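Local coordinates for beta-lactamase-like protein (PDB 6AUF) that probably hydrolyses beta-lactam antibiotics, as a subclass B3-like metallo-beta-lactamase that holds two zinc ions in its active site, at residues 127-132 with 158-163; 100-105 with 168-173; 164-169 with 178-183. All blocks are in the same frame, centred on the assembly; numbering follows the deposited sequence.

Contact 1: residues 127-132 with 158-163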
loop_
_atom_site.group_PDB
_atom_site.type_symbol
_atom_site.label_atom_id
_atom_site.label_comp_id
_atom_site.label_asym_id
_atom_site.label_seq_id
_atom_site.Cartn_x
_atom_site.Cartn_y
_atom_site.Cartn_z
ATOM N N ILE A 127 5.980 -12.369 8.041
ATOM C CA ILE A 127 5.933 -11.511 6.864
ATOM C C ILE A 127 5.681 -12.369 5.632
ATOM O O ILE A 127 6.348 -13.396 5.432
ATOM C CB ILE A 127 7.238 -10.709 6.723
ATOM C CG1 ILE A 127 7.355 -9.706 7.878
ATOM C CG2 ILE A 127 7.320 -10.054 5.356
ATOM C CD1 ILE A 127 8.744 -9.159 8.068
ATOM N N ALA A 128 4.713 -11.953 4.815
ATOM C CA ALA A 128 4.414 -12.598 3.545
ATOM C C ALA A 128 4.480 -11.556 2.444
ATOM O O ALA A 128 4.132 -10.393 2.669
ATOM C CB ALA A 128 3.036 -13.265 3.552
ATOM N N ALA A 129 4.929 -11.972 1.256
ATOM C CA ALA A 129 5.144 -11.023 0.171
ATOM C C ALA A 129 5.208 -11.753 -1.164
ATOM O O ALA A 129 5.508 -12.949 -1.227
ATOM C CB ALA A 129 6.419 -10.207 0.399
ATOM N N VAL A 130 4.912 -11.005 -2.234
ATOM C CA VAL A 130 5.002 -11.534 -3.590
ATOM C C VAL A 130 6.460 -11.800 -3.946
ATOM O O VAL A 130 7.384 -11.124 -3.475
ATOM C CB VAL A 130 4.370 -10.570 -4.613
ATOM C CG1 VAL A 130 2.929 -10.338 -4.302
ATOM C CG2 VAL A 130 5.140 -9.259 -4.665
ATOM N N ALA A 131 6.675 -12.783 -4.806
ATOM C CA ALA A 131 8.045 -13.112 -5.167
ATOM C C ALA A 131 8.768 -11.906 -5.767
ATOM O O ALA A 131 9.956 -11.688 -5.499
ATOM C CB ALA A 131 8.057 -14.308 -6.125
ATOM N N SER A 132 8.076 -11.112 -6.585
ATOM C CA SER A 132 8.707 -9.947 -7.202
ATOM C C SER A 132 9.244 -8.933 -6.188
ATOM O O SER A 132 10.017 -8.040 -6.570
ATOM C CB SER A 132 7.706 -9.271 -8.127
ATOM O OG SER A 132 7.218 -10.205 -9.071
ATOM N N VAL A 158 14.530 -7.696 6.228
ATOM C CA VAL A 158 13.628 -8.594 6.936
ATOM C C VAL A 158 13.663 -9.932 6.210
ATOM O O VAL A 158 14.015 -10.006 5.031
ATOM C CB VAL A 158 12.191 -8.028 6.972
ATOM C CG1 VAL A 158 11.274 -8.870 6.118
ATOM C CG2 VAL A 158 11.680 -7.941 8.394
ATOM N N HIS A 159 13.299 -11.005 6.916
ATOM C CA HIS A 159 13.149 -12.311 6.287
ATOM C C HIS A 159 11.689 -12.536 5.920
ATOM O O HIS A 159 10.797 -12.352 6.758
ATOM C CB HIS A 159 13.630 -13.444 7.187
ATOM C CG HIS A 159 13.444 -14.803 6.584
ATOM N ND1 HIS A 159 13.867 -15.113 5.308
ATOM C CD2 HIS A 159 12.868 -15.927 7.072
ATOM C CE1 HIS A 159 13.561 -16.370 5.038
ATOM N NE2 HIS A 159 12.956 -16.887 6.092
ATOM N N VAL A 160 11.451 -12.935 4.670
ATOM C CA VAL A 160 10.111 -13.230 4.176
ATOM C C VAL A 160 9.799 -14.688 4.494
ATOM O O VAL A 160 10.418 -15.604 3.940
ATOM C CB VAL A 160 9.993 -12.949 2.677
ATOM C CG1 VAL A 160 8.664 -13.458 2.149
ATOM C CG2 VAL A 160 10.129 -11.459 2.414
ATOM N N ALA A 161 8.824 -14.901 5.383
ATOM C CA ALA A 161 8.498 -16.243 5.854
ATOM C C ALA A 161 7.678 -17.009 4.830
ATOM O O ALA A 161 7.933 -18.192 4.577
ATOM C CB ALA A 161 7.741 -16.161 7.179
ATOM N N ARG A 162 6.680 -16.355 4.242
ATOM C CA ARG A 162 5.875 -16.945 3.182
ATOM C C ARG A 162 5.999 -16.086 1.936
ATOM O O ARG A 162 5.623 -14.908 1.942
ATOM C CB ARG A 162 4.403 -17.076 3.585
ATOM C CG ARG A 162 3.623 -17.878 2.559
ATOM C CD ARG A 162 2.125 -17.918 2.776
ATOM N NE ARG A 162 1.491 -18.494 1.596
ATOM C CZ ARG A 162 0.225 -18.321 1.242
ATOM N NH1 ARG A 162 -0.229 -18.890 0.124
ATOM N NH2 ARG A 162 -0.576 -17.577 1.987
ATOM N N VAL A 163 6.510 -16.664 0.868
ATOM C CA VAL A 163 6.661 -15.920 -0.371
ATOM C C VAL A 163 5.551 -16.335 -1.328
ATOM O O VAL A 163 5.277 -17.530 -1.507
ATOM C CB VAL A 163 8.065 -16.113 -0.960
ATOM C CG1 VAL A 163 8.770 -17.238 -0.235
ATOM C CG2 VAL A 163 7.996 -16.298 -2.449
HETATM O O HOH W 1 8.729 -13.259 8.577
#

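Contact 2: residues 100-105 with 168-173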
loop_
_atom_site.group_PDB
_atom_site.type_symbol
_atom_site.label_atom_id
_atom_site.label_comp_id
_atom_site.label_asym_id
_atom_site.label_seq_id
_atom_site.Cartn_x
_atom_site.Cartn_y
_atom_site.Cartn_z
ATOM N N VAL A 100 -1.477 -9.176 16.054
ATOM C CA VAL A 100 -1.316 -9.151 14.603
ATOM C C VAL A 100 -0.358 -10.271 14.206
ATOM O O VAL A 100 0.785 -10.328 14.669
ATOM C CB VAL A 100 -0.824 -7.783 14.107
ATOM C CG1 VAL A 100 0.391 -7.350 14.859
ATOM C CG2 VAL A 100 -0.517 -7.840 12.630
ATOM N N ARG A 101 -0.839 -11.180 13.364
ATOM C CA ARG A 101 -0.085 -12.372 13.018
ATOM C C ARG A 101 0.699 -12.240 11.721
ATOM O O ARG A 101 1.726 -12.908 11.571
ATOM C CB ARG A 101 -1.029 -13.577 12.936
ATOM C CG ARG A 101 -1.581 -13.978 14.302
ATOM C CD ARG A 101 -0.488 -13.794 15.348
ATOM N NE ARG A 101 -0.835 -14.313 16.669
ATOM C CZ ARG A 101 -0.106 -14.104 17.762
ATOM N NH1 ARG A 101 1.006 -13.380 17.686
ATOM N NH2 ARG A 101 -0.488 -14.610 18.929
ATOM N N TRP A 102 0.266 -11.386 10.803
ATOM C CA TRP A 102 0.943 -11.197 9.525
ATOM C C TRP A 102 1.173 -9.718 9.270
ATOM O O TRP A 102 0.323 -8.883 9.594
ATOM C CB TRP A 102 0.129 -11.785 8.373
ATOM C CG TRP A 102 0.085 -13.271 8.421
ATOM C CD1 TRP A 102 -0.873 -14.045 8.999
ATOM C CD2 TRP A 102 1.067 -14.170 7.891
ATOM N NE1 TRP A 102 -0.555 -15.370 8.859
ATOM C CE2 TRP A 102 0.632 -15.477 8.185
ATOM C CE3 TRP A 102 2.272 -13.996 7.193
ATOM C CZ2 TRP A 102 1.353 -16.610 7.801
ATOM C CZ3 TRP A 102 2.988 -15.116 6.816
ATOM C CH2 TRP A 102 2.526 -16.409 7.119
ATOM N N ILE A 103 2.328 -9.400 8.697
ATOM C CA ILE A 103 2.607 -8.069 8.178
ATOM C C ILE A 103 2.809 -8.206 6.675
ATOM O O ILE A 103 3.619 -9.027 6.224
ATOM C CB ILE A 103 3.829 -7.421 8.856
ATOM C CG1 ILE A 103 3.516 -7.042 10.299
ATOM C CG2 ILE A 103 4.263 -6.172 8.125
ATOM C CD1 ILE A 103 4.759 -6.855 11.122
ATOM N N LEU A 104 2.042 -7.438 5.911
ATOM C CA LEU A 104 2.098 -7.418 4.460
ATOM C C LEU A 104 2.587 -6.048 4.011
ATOM O O LEU A 104 2.739 -5.124 4.819
ATOM C CB LEU A 104 0.727 -7.721 3.848
ATOM C CG LEU A 104 -0.001 -8.926 4.440
ATOM C CD1 LEU A 104 -1.406 -9.006 3.877
ATOM C CD2 LEU A 104 0.767 -10.226 4.186
ATOM N N THR A 105 2.836 -5.923 2.707
ATOM C CA THR A 105 3.341 -4.681 2.136
ATOM C C THR A 105 2.635 -4.378 0.827
ATOM O O THR A 105 2.207 -5.281 0.106
ATOM C CB THR A 105 4.855 -4.719 1.874
ATOM O OG1 THR A 105 5.189 -5.852 1.059
ATOM C CG2 THR A 105 5.616 -4.765 3.184
ATOM N N ASP A 168 -2.501 -15.414 -4.708
ATOM C CA ASP A 168 -2.443 -16.129 -3.444
ATOM C C ASP A 168 -3.279 -15.418 -2.377
ATOM O O ASP A 168 -3.670 -14.252 -2.512
ATOM C CB ASP A 168 -0.997 -16.240 -2.968
ATOM C CG ASP A 168 -0.285 -17.478 -3.490
ATOM O OD1 ASP A 168 -0.931 -18.330 -4.141
ATOM O OD2 ASP A 168 0.933 -17.589 -3.226
ATOM N N SER A 169 -3.525 -16.132 -1.285
ATOM C CA SER A 169 -4.340 -15.624 -0.195
ATOM C C SER A 169 -3.578 -15.752 1.109
ATOM O O SER A 169 -3.085 -16.836 1.434
ATOM C CB SER A 169 -5.659 -16.382 -0.097
ATOM O OG SER A 169 -6.619 -15.761 -0.919
ATOM N N VAL A 170 -3.470 -14.654 1.848
ATOM C CA VAL A 170 -3.023 -14.717 3.232
ATOM C C VAL A 170 -4.254 -14.964 4.094
ATOM O O VAL A 170 -5.197 -14.163 4.093
ATOM C CB VAL A 170 -2.294 -13.438 3.654
ATOM C CG1 VAL A 170 -1.838 -13.557 5.095
ATOM C CG2 VAL A 170 -1.117 -13.185 2.745
ATOM N N THR A 171 -4.260 -16.088 4.806
ATOM C CA THR A 171 -5.403 -16.490 5.611
ATOM C C THR A 171 -5.041 -16.490 7.088
ATOM O O THR A 171 -4.004 -17.037 7.482
ATOM C CB THR A 171 -5.897 -17.869 5.212
ATOM O OG1 THR A 171 -4.772 -18.672 4.831
ATOM C CG2 THR A 171 -6.879 -17.749 4.067
ATOM N N LEU A 172 -5.915 -15.893 7.894
ATOM C CA LEU A 172 -5.776 -15.834 9.349
ATOM C C LEU A 172 -7.172 -16.098 9.896
ATOM O O LEU A 172 -8.014 -15.197 9.912
ATOM C CB LEU A 172 -5.240 -14.483 9.810
ATOM C CG LEU A 172 -4.924 -14.406 11.295
ATOM C CD1 LEU A 172 -4.151 -15.648 11.708
ATOM C CD2 LEU A 172 -4.137 -13.146 11.615
ATOM N N GLY A 173 -7.422 -17.326 10.324
ATOM C CA GLY A 173 -8.784 -17.678 10.680
ATOM C C GLY A 173 -9.692 -17.437 9.494
ATOM O O GLY A 173 -9.373 -17.796 8.356
#

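Contact 3: residues 164-169 with 178-183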
loop_
_atom_site.group_PDB
_atom_site.type_symbol
_atom_site.label_atom_id
_atom_site.label_comp_id
_atom_site.label_asym_id
_atom_site.label_seq_id
_atom_site.Cartn_x
_atom_site.Cartn_y
_atom_site.Cartn_z
ATOM N N LEU A 164 4.874 -15.342 -1.893
ATOM C CA LEU A 164 3.566 -15.510 -2.499
ATOM C C LEU A 164 3.636 -15.357 -4.014
ATOM O O LEU A 164 4.521 -14.686 -4.558
ATOM C CB LEU A 164 2.572 -14.479 -1.940
ATOM C CG LEU A 164 2.304 -14.374 -0.448
ATOM C CD1 LEU A 164 1.464 -13.136 -0.184
ATOM C CD2 LEU A 164 1.601 -15.610 0.102
ATOM N N VAL A 165 2.656 -15.956 -4.685
ATOM C CA VAL A 165 2.465 -15.742 -6.113
ATOM C C VAL A 165 1.151 -15.011 -6.354
ATOM O O VAL A 165 0.217 -15.047 -5.543
ATOM C CB VAL A 165 2.490 -17.060 -6.919
ATOM C CG1 VAL A 165 3.741 -17.848 -6.609
ATOM C CG2 VAL A 165 1.241 -17.876 -6.622
ATOM N N ASP A 166 1.085 -14.364 -7.514
ATOM C CA ASP A 166 -0.100 -13.649 -7.959
ATOM C C ASP A 166 -1.352 -14.483 -7.752
ATOM O O ASP A 166 -1.444 -15.611 -8.246
ATOM C CB ASP A 166 0.047 -13.271 -9.426
ATOM C CG ASP A 166 -1.143 -12.505 -9.940
ATOM O OD1 ASP A 166 -1.555 -11.523 -9.261
ATOM O OD2 ASP A 166 -1.664 -12.872 -11.022
ATOM N N GLY A 167 -2.318 -13.921 -7.008
ATOM C CA GLY A 167 -3.572 -14.595 -6.737
ATOM C C GLY A 167 -3.605 -15.375 -5.446
ATOM O O GLY A 167 -4.652 -15.938 -5.108
ATOM N N ASP A 168 -2.501 -15.414 -4.708
ATOM C CA ASP A 168 -2.443 -16.129 -3.444
ATOM C C ASP A 168 -3.279 -15.418 -2.377
ATOM O O ASP A 168 -3.670 -14.252 -2.512
ATOM C CB ASP A 168 -0.997 -16.240 -2.968
ATOM C CG ASP A 168 -0.285 -17.478 -3.490
ATOM O OD1 ASP A 168 -0.931 -18.330 -4.141
ATOM O OD2 ASP A 168 0.933 -17.589 -3.226
ATOM N N SER A 169 -3.525 -16.132 -1.285
ATOM C CA SER A 169 -4.340 -15.624 -0.195
ATOM C C SER A 169 -3.578 -15.752 1.109
ATOM O O SER A 169 -3.085 -16.836 1.434
ATOM C CB SER A 169 -5.659 -16.382 -0.097
ATOM O OG SER A 169 -6.619 -15.761 -0.919
ATOM N N THR A 178 -6.417 -11.422 -0.270
ATOM C CA THR A 178 -5.936 -12.025 -1.501
ATOM C C THR A 178 -5.151 -10.989 -2.316
ATOM O O THR A 178 -5.608 -9.856 -2.518
ATOM C CB THR A 178 -7.118 -12.654 -2.249
ATOM O OG1 THR A 178 -7.031 -12.381 -3.645
ATOM C CG2 THR A 178 -8.442 -12.134 -1.677
ATOM N N VAL A 179 -3.936 -11.377 -2.736
ATOM C CA VAL A 179 -2.934 -10.480 -3.314
ATOM C C VAL A 179 -2.898 -10.603 -4.838
ATOM O O VAL A 179 -3.130 -11.666 -5.422
ATOM C CB VAL A 179 -1.535 -10.783 -2.739
ATOM C CG1 VAL A 179 -0.967 -12.038 -3.418
ATOM C CG2 VAL A 179 -0.602 -9.602 -2.950
ATOM N N ARG A 180 -2.565 -9.495 -5.486
ATOM C CA ARG A 180 -2.296 -9.454 -6.908
ATOM C C ARG A 180 -0.951 -8.773 -7.112
ATOM O O ARG A 180 -0.707 -7.700 -6.541
ATOM C CB ARG A 180 -3.374 -8.683 -7.686
ATOM C CG ARG A 180 -4.763 -9.332 -7.803
ATOM C CD ARG A 180 -4.760 -10.751 -8.286
ATOM N NE ARG A 180 -4.106 -10.917 -9.585
ATOM C CZ ARG A 180 -4.744 -11.075 -10.746
ATOM N NH1 ARG A 180 -6.070 -11.067 -10.793
ATOM N NH2 ARG A 180 -4.052 -11.239 -11.877
ATOM N N GLU A 181 -0.087 -9.383 -7.933
ATOM C CA GLU A 181 1.093 -8.671 -8.414
ATOM C C GLU A 181 0.660 -7.576 -9.387
ATOM O O GLU A 181 0.020 -7.861 -10.410
ATOM C CB GLU A 181 2.088 -9.625 -9.071
ATOM C CG GLU A 181 3.086 -10.199 -8.068
ATOM C CD GLU A 181 4.206 -10.984 -8.717
ATOM O OE1 GLU A 181 5.224 -11.287 -8.041
ATOM O OE2 GLU A 181 4.064 -11.289 -9.913
ATOM N N THR A 182 1.006 -6.329 -9.065
ATOM C CA THR A 182 0.530 -5.143 -9.789
ATOM C C THR A 182 1.711 -4.214 -10.066
ATOM O O THR A 182 1.792 -3.115 -9.509
ATOM C CB THR A 182 -0.569 -4.421 -8.990
ATOM O OG1 THR A 182 -0.073 -4.046 -7.691
ATOM C CG2 THR A 182 -1.753 -5.327 -8.777
ATOM N N PRO A 183 2.635 -4.612 -10.944
ATOM C CA PRO A 183 3.963 -3.976 -10.954
ATOM C C PRO A 183 4.052 -2.674 -11.735
ATOM O O PRO A 183 5.014 -2.478 -12.488
ATOM C CB PRO A 183 4.855 -5.057 -11.590
ATOM C CG PRO A 183 4.000 -6.314 -11.601
ATOM C CD PRO A 183 2.621 -5.814 -11.790
#

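Contact 1: residues 127-132 with 158-163
A beta-alpha-beta unit brings these segments together: strand 126-130 leads through helix 131-139 to strand 162-164, which runs parallel to it at one margin of its sheet. The evidence for the register is two parallel bridges, Ala128 with Arg162 and Ala129 with Val163. Ile127 O is gripped by two amides, both in its carbonyl plane: Arg162 N at 3.2 Å, nearly straight with 169° at the hydrogen, and Ala161 N at 2.9 Å, more bent at 134°. The return bond from Ala129 N reaches Arg162 O at 3.1 Å, arriving almost along the C=O axis. Before the strand pairing begins, one water spans the backbones, accepting from Ile127 N at 2.9 Å and donating to His159 O. The crossover returns the chain to the same sheet of the metallo-beta-lactamase alpha-beta/beta-alpha sandwich, with helix 131-139 packed on Ala129 and Val160. On that side Ala129 CB lies 4.3 Å from Val160 CG1, the branch anti to the backbone N (chi1 171°). The side chains of Ile127 and Val158 approach tip to tip, beside Ile116 and Gln120 of helix 116-121. Ala128 CB meets Arg162 CB at 4.0 Å on the other face, against Trp102 and Leu104. From there the arginine stays extended from CG to NE, with CG anti to the backbone N, and carries its guanidinium away from strand 126-130 to hydrogen-bond Ser169 O. Next to the Ala129-Val163 bridge, Val163 CG2 touches Ala131 CB at 4.2 Å.

Contact 2: residues 100-105 with 168-173
The indole of Trp102 has Val170 CG1 over one face and Leu172 CD2 at its edge, near the ring plane. Val170 CG1 stands 4.0 Å from the centroid of the five-membered ring and only 15° off the ring normal, which makes this a CH-pi contact over the pyrrole part. Two torsions set it up: CG1 of the valine is anti to its backbone N, while the tryptophan chi2 of 94° turns the indole across its own CA-CB-CG plane. At the edge, Leu172 CD2 comes 4.3 Å from Trp102 CD1. Strands 100-104 and 169-172 belong to different sheets of the metallo-beta-lactamase alpha-beta/beta-alpha sandwich, and their segments run nearly antiparallel, at 163°, with axes 8.4 Å apart at closest approach. That separation is too wide for backbone pairing; the segments share no hydrogen bond, and side chains make the contact, mostly through apolar groups. Deeper in it, Val170 presents its second methyl: CG2 meets Leu104 CD2 at 3.8 Å, tip to tip. The valine thus divides its two branches between the tryptophan and the leucine, both of which also pack on Ala128 of strand 126-130. Toward the start of strand 100-104, Leu172 crosses Arg101 obliquely. Its CG is anti to the backbone N, and both delta methyls come nearest Arg101 CB, CD2 at 3.4 Å and CD1 at 3.9 Å, with Arg101 CG next to them. Arg101 bends at chi2, so that its guanidinium leads away from strand 169-172, while Leu172 also touches Val73 of the neighbouring strand 72-75.

Contact 3: residues 164-169 with 178-183
Asp166 OD1, in the type II beta turn Val165-Asp168 that carries the chain from strand 162-164 of one sheet to strand 169-172 of the other, takes two bonds from strand 175-181. Arg180 NE donates to the syn lone pair of Asp166 OD1 at 2.6 Å, and that oxygen lies close to the guanidinium plane, as part of a salt bridge; Glu181 N approaches the same oxygen from above the carboxylate plane at 2.9 Å. The second leg, Arg180 NH2 to Asp166 OD2, is weak, in keeping with carboxylate and guanidinium planes turned 47° apart. The geometry follows from the torsions: Asp166 CG is anti to its backbone N (chi1 -179°), and Arg180 is bent at chi2 and chi3, folding its head back to the turn.

Backbone bonds hold the turn to the strand. Gly167 N donates to Val179 O, and Val179 N returns a straighter bond to Asp168 O at 2.9 Å, nearly along the C=O axis. Ser169 and Thr178 then form a non-hydrogen-bonded antiparallel pair at the start of strand 169-172. Under the turn, Val179 CG1 meets Leu164 CD1 at 4.2 Å, beside Trp192 of strand 190-197. Glu181 extends away to hydrogen-bond Ser132 and to form a salt bridge with Arg231. The turn is closed internally by Asp168 N to Val165 O, and the side chain of Asp168 adds a second closure: Val165 N meets Asp168 OD2 at 2.8 Å, almost straight, from above the carboxylate plane.

How the contacts relate
The contact centres are 11 to 12 Å apart, and contact 1 lies on the same side of the chain's centre as each of the others. Along the chain, 100-105 opens contact 2, contact 1 is nested within the loop this closes, and 164-169 then opens contact 3, sharing Asp168 and Ser169 with the closing segment of contact 2. Contact 1 pairs strands within the seven-stranded sheet, contact 2 packs that sheet against the five-stranded one, and contact 3 anchors the turn by which the chain passes between them. Ala129, Leu104 and Glu181 lie about 10 to 11 Å from His107, side chain to side chain, placing all three contacts within about 11 Å of this zinc ligand.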